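Local coordinates for uncharacterized protein (PDB 3FD9), which is an antiactivator that keeps type III secretion genes switched off by disrupting self-association and DNA binding of the activator ExsA, at residues A[109-114]-A[184-189]. Residues are numbered along the deposited sequence; the frame is centred on the assembly and turned at random.
Sequences GWWESL and ALAKSA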
ATOM      1  N   GLY A 109     -11.556 -22.474   5.196  1.00 27.79           N
ATOM      2  CA  GLY A 109     -11.717 -22.461   3.754  1.00 28.75           C
ATOM      3  C   GLY A 109     -11.743 -23.877   3.221  1.00 30.88           C
ATOM      4  O   GLY A 109     -12.526 -24.213   2.337  1.00 34.80           O
ATOM      5  N   TRP A 110     -10.875 -24.713   3.770  1.00 36.85           N
ATOM      6  CA  TRP A 110     -10.837 -26.119   3.405  1.00 36.66           C
ATOM      7  C   TRP A 110     -12.132 -26.823   3.824  1.00 36.94           C
ATOM      8  O   TRP A 110     -12.800 -27.433   2.999  1.00 38.57           O
ATOM      9  CB  TRP A 110      -9.618 -26.796   4.027  1.00 36.04           C
ATOM     10  CG  TRP A 110      -9.528 -28.235   3.709  1.00 37.93           C
ATOM     11  CD1 TRP A 110      -8.903 -28.803   2.636  1.00 37.88           C
ATOM     12  CD2 TRP A 110     -10.093 -29.312   4.462  1.00 36.51           C
ATOM     13  NE1 TRP A 110      -9.043 -30.170   2.678  1.00 38.99           N
ATOM     14  CE2 TRP A 110      -9.772 -30.505   3.791  1.00 36.36           C
ATOM     15  CE3 TRP A 110     -10.838 -29.383   5.639  1.00 36.42           C
ATOM     16  CZ2 TRP A 110     -10.167 -31.750   4.259  1.00 37.99           C
ATOM     17  CZ3 TRP A 110     -11.232 -30.622   6.104  1.00 39.35           C
ATOM     18  CH2 TRP A 110     -10.899 -31.789   5.413  1.00 42.39           C
ATOM     19  N   TRP A 111     -12.489 -26.730   5.099  1.00 33.44           N
ATOM     20  CA  TRP A 111     -13.745 -27.295   5.570  1.00 34.37           C
ATOM     21  C   TRP A 111     -14.876 -26.902   4.636  1.00 37.07           C
ATOM     22  O   TRP A 111     -15.564 -27.746   4.075  1.00 40.97           O
ATOM     23  CB  TRP A 111     -14.055 -26.812   6.982  1.00 33.07           C
ATOM     24  CG  TRP A 111     -15.343 -27.332   7.531  1.00 32.77           C
ATOM     25  CD1 TRP A 111     -15.618 -28.617   7.885  1.00 36.73           C
ATOM     26  CD2 TRP A 111     -16.534 -26.580   7.799  1.00 35.27           C
ATOM     27  NE1 TRP A 111     -16.905 -28.718   8.357  1.00 37.16           N
ATOM     28  CE2 TRP A 111     -17.488 -27.481   8.314  1.00 37.78           C
ATOM     29  CE3 TRP A 111     -16.885 -25.235   7.654  1.00 35.25           C
ATOM     30  CZ2 TRP A 111     -18.768 -27.080   8.682  1.00 39.66           C
ATOM     31  CZ3 TRP A 111     -18.152 -24.838   8.023  1.00 36.34           C
ATOM     32  CH2 TRP A 111     -19.080 -25.756   8.530  1.00 40.00           C
ATOM     33  N   GLU A 112     -15.054 -25.605   4.461  1.00 43.94           N
ATOM     34  CA  GLU A 112     -16.066 -25.071   3.566  1.00 44.18           C
ATOM     35  C   GLU A 112     -16.168 -25.834   2.236  1.00 45.81           C
ATOM     36  O   GLU A 112     -17.268 -26.084   1.745  1.00 47.82           O
ATOM     37  CB  GLU A 112     -15.738 -23.611   3.293  1.00 42.65           C
ATOM     38  CG  GLU A 112     -16.869 -22.802   2.756  1.00 45.43           C
ATOM     39  CD  GLU A 112     -16.422 -21.413   2.402  1.00 47.72           C
ATOM     40  OE1 GLU A 112     -15.359 -21.277   1.753  1.00 51.35           O
ATOM     41  OE2 GLU A 112     -17.127 -20.458   2.785  1.00 48.44           O
ATOM     42  N   SER A 113     -15.019 -26.186   1.659  1.00 44.73           N
ATOM     43  CA  SER A 113     -14.957 -26.861   0.364  1.00 46.22           C
ATOM     44  C   SER A 113     -15.571 -28.247   0.391  1.00 47.98           C
ATOM     45  O   SER A 113     -16.097 -28.703  -0.619  1.00 51.33           O
ATOM     46  CB  SER A 113     -13.512 -26.985  -0.121  1.00 45.96           C
ATOM     47  OG  SER A 113     -12.937 -25.719  -0.379  1.00 49.91           O
ATOM     48  N   LEU A 114     -15.477 -28.936   1.526  1.00 42.04           N
ATOM     49  CA  LEU A 114     -16.114 -30.242   1.650  1.00 43.89           C
ATOM     50  C   LEU A 114     -17.606 -30.110   1.391  1.00 45.95           C
ATOM     51  O   LEU A 114     -18.176 -30.867   0.613  1.00 47.07           O
ATOM     52  CB  LEU A 114     -15.906 -30.831   3.041  1.00 44.37           C
ATOM     53  CG  LEU A 114     -14.498 -31.172   3.511  1.00 45.53           C
ATOM     54  CD1 LEU A 114     -14.589 -31.810   4.887  1.00 42.83           C
ATOM     55  CD2 LEU A 114     -13.801 -32.108   2.523  1.00 48.38           C
ATOM     56  N   ALA A 184     -25.415 -20.337   4.529  1.00 53.91           N
ATOM     57  CA  ALA A 184     -26.463 -20.758   5.454  1.00 54.81           C
ATOM     58  C   ALA A 184     -26.254 -22.179   5.993  1.00 54.99           C
ATOM     59  O   ALA A 184     -26.404 -22.418   7.190  1.00 53.93           O
ATOM     60  CB  ALA A 184     -27.842 -20.617   4.806  1.00 56.24           C
ATOM     61  N   LEU A 185     -25.906 -23.111   5.110  1.00 46.78           N
ATOM     62  CA  LEU A 185     -25.654 -24.492   5.513  1.00 46.91           C
ATOM     63  C   LEU A 185     -24.379 -24.551   6.331  1.00 45.58           C
ATOM     64  O   LEU A 185     -24.314 -25.239   7.352  1.00 44.21           O
ATOM     65  CB  LEU A 185     -25.506 -25.392   4.288  1.00 46.85           C
ATOM     66  CG  LEU A 185     -26.431 -25.056   3.122  1.00 48.58           C
ATOM     67  CD1 LEU A 185     -26.059 -25.865   1.882  1.00 48.41           C
ATOM     68  CD2 LEU A 185     -27.883 -25.277   3.524  1.00 51.12           C
ATOM     69  N   ALA A 186     -23.368 -23.823   5.864  1.00 50.93           N
ATOM     70  CA  ALA A 186     -22.084 -23.764   6.542  1.00 51.52           C
ATOM     71  C   ALA A 186     -22.253 -23.247   7.964  1.00 52.17           C
ATOM     72  O   ALA A 186     -21.605 -23.731   8.890  1.00 52.80           O
ATOM     73  CB  ALA A 186     -21.118 -22.890   5.771  1.00 51.67           C
ATOM     74  N   LYS A 187     -23.123 -22.259   8.135  1.00 61.14           N
ATOM     75  CA  LYS A 187     -23.435 -21.766   9.466  1.00 61.84           C
ATOM     76  C   LYS A 187     -24.100 -22.867  10.290  1.00 61.80           C
ATOM     77  O   LYS A 187     -23.749 -23.089  11.443  1.00 60.33           O
ATOM     78  CB  LYS A 187     -24.331 -20.530   9.397  1.00 61.90           C
ATOM     79  CG  LYS A 187     -24.764 -20.038  10.770  1.00 69.42           C
ATOM     80  CD  LYS A 187     -25.330 -18.625  10.745  1.00 76.62           C
ATOM     81  CE  LYS A 187     -25.685 -18.170  12.160  1.00 80.94           C
ATOM     82  NZ  LYS A 187     -26.213 -16.777  12.211  1.00 83.89           N
ATOM     83  N   SER A 188     -25.051 -23.567   9.687  1.00 63.93           N
ATOM     84  CA  SER A 188     -25.756 -24.635  10.383  1.00 65.62           C
ATOM     85  C   SER A 188     -24.822 -25.755  10.826  1.00 64.90           C
ATOM     86  O   SER A 188     -25.058 -26.396  11.853  1.00 67.40           O
ATOM     87  CB  SER A 188     -26.867 -25.208   9.501  1.00 67.63           C
ATOM     88  OG  SER A 188     -27.905 -24.263   9.309  1.00 72.51           O
ATOM     89  N   ALA A 189     -23.766 -25.990  10.050  1.00 51.53           N
ATOM     90  CA  ALA A 189     -22.887 -27.138  10.277  1.00 48.87           C
ATOM     91  C   ALA A 189     -21.813 -26.867  11.328  1.00 48.24           C
ATOM     92  O   ALA A 189     -21.153 -27.792  11.805  1.00 49.35           O
ATOM     93  CB  ALA A 189     -22.252 -27.573   8.982  1.00 47.38           C
TER
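W111 has CG opposite the backbone N (chi1 179°), and with chi2 at 69° the indole is carried straight out from helix 96-115, six-membered ring first, to the side of A186 and A189. The benzo edge does all the touching. CH2 comes to 3.3 Å from the carbonyl oxygen O of A186, which lies in the ring plane, an edge-on approach consistent with a weak attraction between the C-H rim and the carbonyl oxygen. Next to it, CZ2 of W111 lies 3.5 Å from CB of A189, again at the edge and near the plane. The third touch is looser: CZ3 of W111 to CB of A186, 4.2 Å. No hydrogen bond crosses between the two segments, and W111 is the side chain that reaches across, meeting alanines one turn apart; Y108 and L115 of the same helix also touch A186. Y108 and W190 also meet the W111 ring, the latter edge-to-face, and P213 and V215 of a loop touch it too. E112, the next residue along, uses OE2 for salt bridges to R123 of helix 119-147 and to R38 of the second subunit. The contact thus ties the C-terminal part of helix 96-115 to the C-terminal end of helix 157-189, just where the long helical hairpin of 119-147 and 157-189 returns toward the C-terminal helices that begin with 193-203.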